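Local coordinates for protein anaerobically-induced outer membrane porin OprE (Pseudomonas aeruginosa, PDB 4FRX) that probably forms a water-filled beta-barrel channel in the outer membrane through which small solutes diffuse, as expected of an OprD-family porin, at residues Asp207-Tyr213 / His224-His230. Numbering follows the deposited sequence.
Sequences DLTLQYY and HFLGLIH. With C8E ((hydroxyethyloxy)tri(ethyloxy)octane), chain F; C8E ((hydroxyethyloxy)tri(ethyloxy)octane), chain C.
Detergent lies against one face of this hairpin: C5 in the octyl tail of the chain F C8E comes 3.4 Å from Gly227 O, as expected of a barrel wall meeting lipid. Strands 208-213 and 224-230 run antiparallel (170°, axes 4.6 Å apart), both extended. Thr209–Ile229, Gln211–Gly227 and Tyr213–Phe225 are the hydrogen-bonded pairs, each joined by two N-H...O hydrogen bonds (Thr209 N to Ile229 O, 3.0 Å). Leu208, Leu210, Tyr212, Leu226, Leu228 and His230 share the detergent-side face, where leucines suit an apolar surround; Leu208 CD1 lies 3.8 Å from Leu228 CG. Tyr212 (t) reaches along the sheet so that its OH hydrogen-bonds His224 ND1 at 2.7 Å. On the opposite face, Gln211 (m) lies over Gly227, where a CB would clash with Gln211 OE1; Phe225 (t) packs its flat ring against Tyr213 (CD2 to CD1, 4.0 Å). Gln211 NE2 and Tyr213 OH hydrogen-bond Asp201 OD1, Thr209 OG1 Lys203 NZ. Alternation of a leucine-rich, detergent-facing side with a more polar one typifies a transmembrane porin beta-barrel.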
loop_
_atom_site.group_PDB
_atom_site.type_symbol
_atom_site.label_atom_id
_atom_site.label_comp_id
_atom_site.label_asym_id
_atom_site.label_seq_id
_atom_site.Cartn_x
_atom_site.Cartn_y
_atom_site.Cartn_z
ATOM N N ASP A 207 -21.918 -13.042 1.747
ATOM C CA ASP A 207 -20.780 -13.687 2.374
ATOM C C ASP A 207 -19.563 -13.838 1.470
ATOM O O ASP A 207 -18.491 -14.169 1.957
ATOM C CB ASP A 207 -21.185 -15.069 2.886
ATOM C CG ASP A 207 -22.351 -15.011 3.855
ATOM O OD1 ASP A 207 -22.372 -14.094 4.704
ATOM O OD2 ASP A 207 -23.248 -15.874 3.757
ATOM N N LEU A 208 -19.727 -13.605 0.172
ATOM C CA LEU A 208 -18.688 -13.955 -0.796
ATOM C C LEU A 208 -18.468 -12.864 -1.830
ATOM O O LEU A 208 -19.415 -12.384 -2.451
ATOM C CB LEU A 208 -19.056 -15.259 -1.509
ATOM C CG LEU A 208 -18.065 -15.837 -2.526
ATOM C CD1 LEU A 208 -16.707 -16.130 -1.881
ATOM C CD2 LEU A 208 -18.634 -17.090 -3.162
ATOM N N THR A 209 -17.202 -12.491 -2.012
ATOM C CA THR A 209 -16.780 -11.541 -3.028
ATOM C C THR A 209 -15.659 -12.164 -3.846
ATOM O O THR A 209 -14.785 -12.816 -3.294
ATOM C CB THR A 209 -16.256 -10.243 -2.378
ATOM O OG1 THR A 209 -17.348 -9.554 -1.761
ATOM C CG2 THR A 209 -15.589 -9.315 -3.421
ATOM N N LEU A 210 -15.698 -11.963 -5.155
ATOM C CA LEU A 210 -14.625 -12.399 -6.046
ATOM C C LEU A 210 -13.951 -11.158 -6.639
ATOM O O LEU A 210 -14.565 -10.102 -6.752
ATOM C CB LEU A 210 -15.208 -13.217 -7.180
ATOM C CG LEU A 210 -16.125 -14.361 -6.739
ATOM C CD1 LEU A 210 -16.656 -15.046 -7.987
ATOM C CD2 LEU A 210 -15.357 -15.340 -5.847
ATOM N N GLN A 211 -12.704 -11.298 -7.059
ATOM C CA GLN A 211 -11.975 -10.175 -7.613
ATOM C C GLN A 211 -11.110 -10.652 -8.762
ATOM O O GLN A 211 -10.580 -11.757 -8.724
ATOM C CB GLN A 211 -11.042 -9.615 -6.563
ATOM C CG GLN A 211 -11.693 -8.870 -5.413
ATOM C CD GLN A 211 -10.646 -8.384 -4.440
ATOM O OE1 GLN A 211 -9.881 -9.183 -3.896
ATOM N NE2 GLN A 211 -10.577 -7.069 -4.241
ATOM N N TYR A 212 -10.986 -9.819 -9.785
ATOM C CA TYR A 212 -9.987 -10.011 -10.814
ATOM C C TYR A 212 -9.422 -8.646 -11.090
ATOM O O TYR A 212 -10.187 -7.704 -11.321
ATOM C CB TYR A 212 -10.567 -10.561 -12.126
ATOM C CG TYR A 212 -9.558 -10.383 -13.240
ATOM C CD1 TYR A 212 -8.471 -11.239 -13.346
ATOM C CD2 TYR A 212 -9.640 -9.314 -14.134
ATOM C CE1 TYR A 212 -7.516 -11.062 -14.321
ATOM C CE2 TYR A 212 -8.681 -9.128 -15.122
ATOM C CZ TYR A 212 -7.629 -10.008 -15.212
ATOM O OH TYR A 212 -6.669 -9.834 -16.180
ATOM N N TYR A 213 -8.094 -8.539 -11.091
ATOM C CA TYR A 213 -7.416 -7.307 -11.468
ATOM C C TYR A 213 -6.238 -7.554 -12.408
ATOM O O TYR A 213 -5.623 -8.623 -12.398
ATOM C CB TYR A 213 -6.946 -6.524 -10.231
ATOM C CG TYR A 213 -8.098 -5.849 -9.485
ATOM C CD1 TYR A 213 -8.848 -6.544 -8.538
ATOM C CD2 TYR A 213 -8.428 -4.518 -9.723
ATOM C CE1 TYR A 213 -9.925 -5.940 -7.867
ATOM C CE2 TYR A 213 -9.490 -3.900 -9.033
ATOM C CZ TYR A 213 -10.232 -4.625 -8.113
ATOM O OH TYR A 213 -11.295 -4.037 -7.425
ATOM N N HIS A 224 -1.593 -10.364 -13.463
ATOM C CA HIS A 224 -2.988 -10.731 -13.240
ATOM C C HIS A 224 -3.179 -11.176 -11.797
ATOM O O HIS A 224 -2.296 -11.805 -11.219
ATOM C CB HIS A 224 -3.388 -11.878 -14.157
ATOM C CG HIS A 224 -3.257 -11.560 -15.608
ATOM N ND1 HIS A 224 -4.312 -11.100 -16.363
ATOM C CD2 HIS A 224 -2.200 -11.648 -16.452
ATOM C CE1 HIS A 224 -3.909 -10.909 -17.608
ATOM N NE2 HIS A 224 -2.634 -11.236 -17.690
ATOM N N PHE A 225 -4.336 -10.847 -11.226
ATOM C CA PHE A 225 -4.667 -11.198 -9.856
ATOM C C PHE A 225 -6.079 -11.775 -9.813
ATOM O O PHE A 225 -6.987 -11.222 -10.419
ATOM C CB PHE A 225 -4.649 -9.935 -8.996
ATOM C CG PHE A 225 -5.274 -10.102 -7.638
ATOM C CD1 PHE A 225 -4.565 -10.683 -6.603
ATOM C CD2 PHE A 225 -6.570 -9.645 -7.382
ATOM C CE1 PHE A 225 -5.130 -10.816 -5.334
ATOM C CE2 PHE A 225 -7.144 -9.787 -6.128
ATOM C CZ PHE A 225 -6.419 -10.366 -5.092
ATOM N N LEU A 226 -6.256 -12.870 -9.086
ATOM C CA LEU A 226 -7.575 -13.368 -8.708
ATOM C C LEU A 226 -7.652 -13.369 -7.186
ATOM O O LEU A 226 -6.645 -13.614 -6.515
ATOM C CB LEU A 226 -7.802 -14.789 -9.245
ATOM C CG LEU A 226 -7.903 -14.907 -10.767
ATOM C CD1 LEU A 226 -7.761 -16.372 -11.206
ATOM C CD2 LEU A 226 -9.198 -14.296 -11.289
ATOM N N GLY A 227 -8.836 -13.088 -6.645
ATOM C CA GLY A 227 -9.017 -13.036 -5.208
ATOM C C GLY A 227 -10.382 -13.561 -4.779
ATOM O O GLY A 227 -11.345 -13.531 -5.535
ATOM N N LEU A 228 -10.467 -14.029 -3.543
ATOM C CA LEU A 228 -11.744 -14.448 -2.997
ATOM C C LEU A 228 -11.730 -14.065 -1.540
ATOM O O LEU A 228 -10.723 -14.242 -0.869
ATOM C CB LEU A 228 -11.913 -15.964 -3.172
ATOM C CG LEU A 228 -13.035 -16.752 -2.489
ATOM C CD1 LEU A 228 -13.334 -17.990 -3.317
ATOM C CD2 LEU A 228 -12.683 -17.163 -1.065
ATOM N N ILE A 229 -12.848 -13.536 -1.053
ATOM C CA ILE A 229 -13.013 -13.299 0.361
ATOM C C ILE A 229 -14.346 -13.915 0.752
ATOM O O ILE A 229 -15.377 -13.598 0.157
ATOM C CB ILE A 229 -13.054 -11.807 0.691
ATOM C CG1 ILE A 229 -11.784 -11.112 0.191
ATOM C CG2 ILE A 229 -13.212 -11.610 2.205
ATOM C CD1 ILE A 229 -10.611 -11.261 1.122
ATOM N N HIS A 230 -14.319 -14.811 1.730
ATOM C CA HIS A 230 -15.543 -15.477 2.167
ATOM C C HIS A 230 -15.721 -15.382 3.674
ATOM O O HIS A 230 -14.781 -15.608 4.436
ATOM C CB HIS A 230 -15.535 -16.943 1.743
ATOM C CG HIS A 230 -16.762 -17.688 2.165
ATOM N ND1 HIS A 230 -16.823 -18.420 3.331
ATOM C CD2 HIS A 230 -17.988 -17.783 1.597
ATOM C CE1 HIS A 230 -18.029 -18.945 3.455
ATOM N NE2 HIS A 230 -18.755 -18.571 2.420
HETATM C C3 C8E F . -12.756 -15.645 -9.736
HETATM C C4 C8E F . -12.500 -16.464 -8.468
HETATM C C5 C8E F . -11.167 -16.111 -7.815
HETATM C C6 C8E F . -10.352 -17.336 -7.415
HETATM C C7 C8E F . -9.948 -17.319 -5.942
HETATM C C8 C8E F . -8.518 -16.829 -5.717
HETATM O O9 C8E F . -7.640 -17.920 -5.516
HETATM O O18 C8E F . -4.178 -24.500 -10.317
HETATM C C19 C8E F . -3.462 -25.674 -10.611
HETATM C C20 C8E F . -2.283 -25.585 -9.676
HETATM O O21 C8E F . -2.334 -26.703 -8.833
HETATM C C1 C8E C . -26.892 -11.972 -12.613
HETATM C C2 C8E C . -25.780 -11.648 -13.604
HETATM C C3 C8E C . -24.509 -11.178 -12.902
HETATM C C4 C8E C . -23.518 -12.322 -12.736
HETATM C C5 C8E C . -22.345 -12.205 -13.700
HETATM C C6 C8E C . -21.316 -13.287 -13.398
HETATM C C7 C8E C . -19.930 -12.679 -13.251
HETATM C C8 C8E C . -19.117 -13.424 -12.202
HETATM O O9 C8E C . -17.747 -13.217 -12.459
HETATM C C10 C8E C . -17.161 -12.224 -11.644
HETATM C C11 C8E C . -15.645 -12.330 -11.766
HETATM O O12 C8E C . -15.037 -11.240 -11.111
HETATM C C13 C8E C . -14.112 -11.666 -10.139
#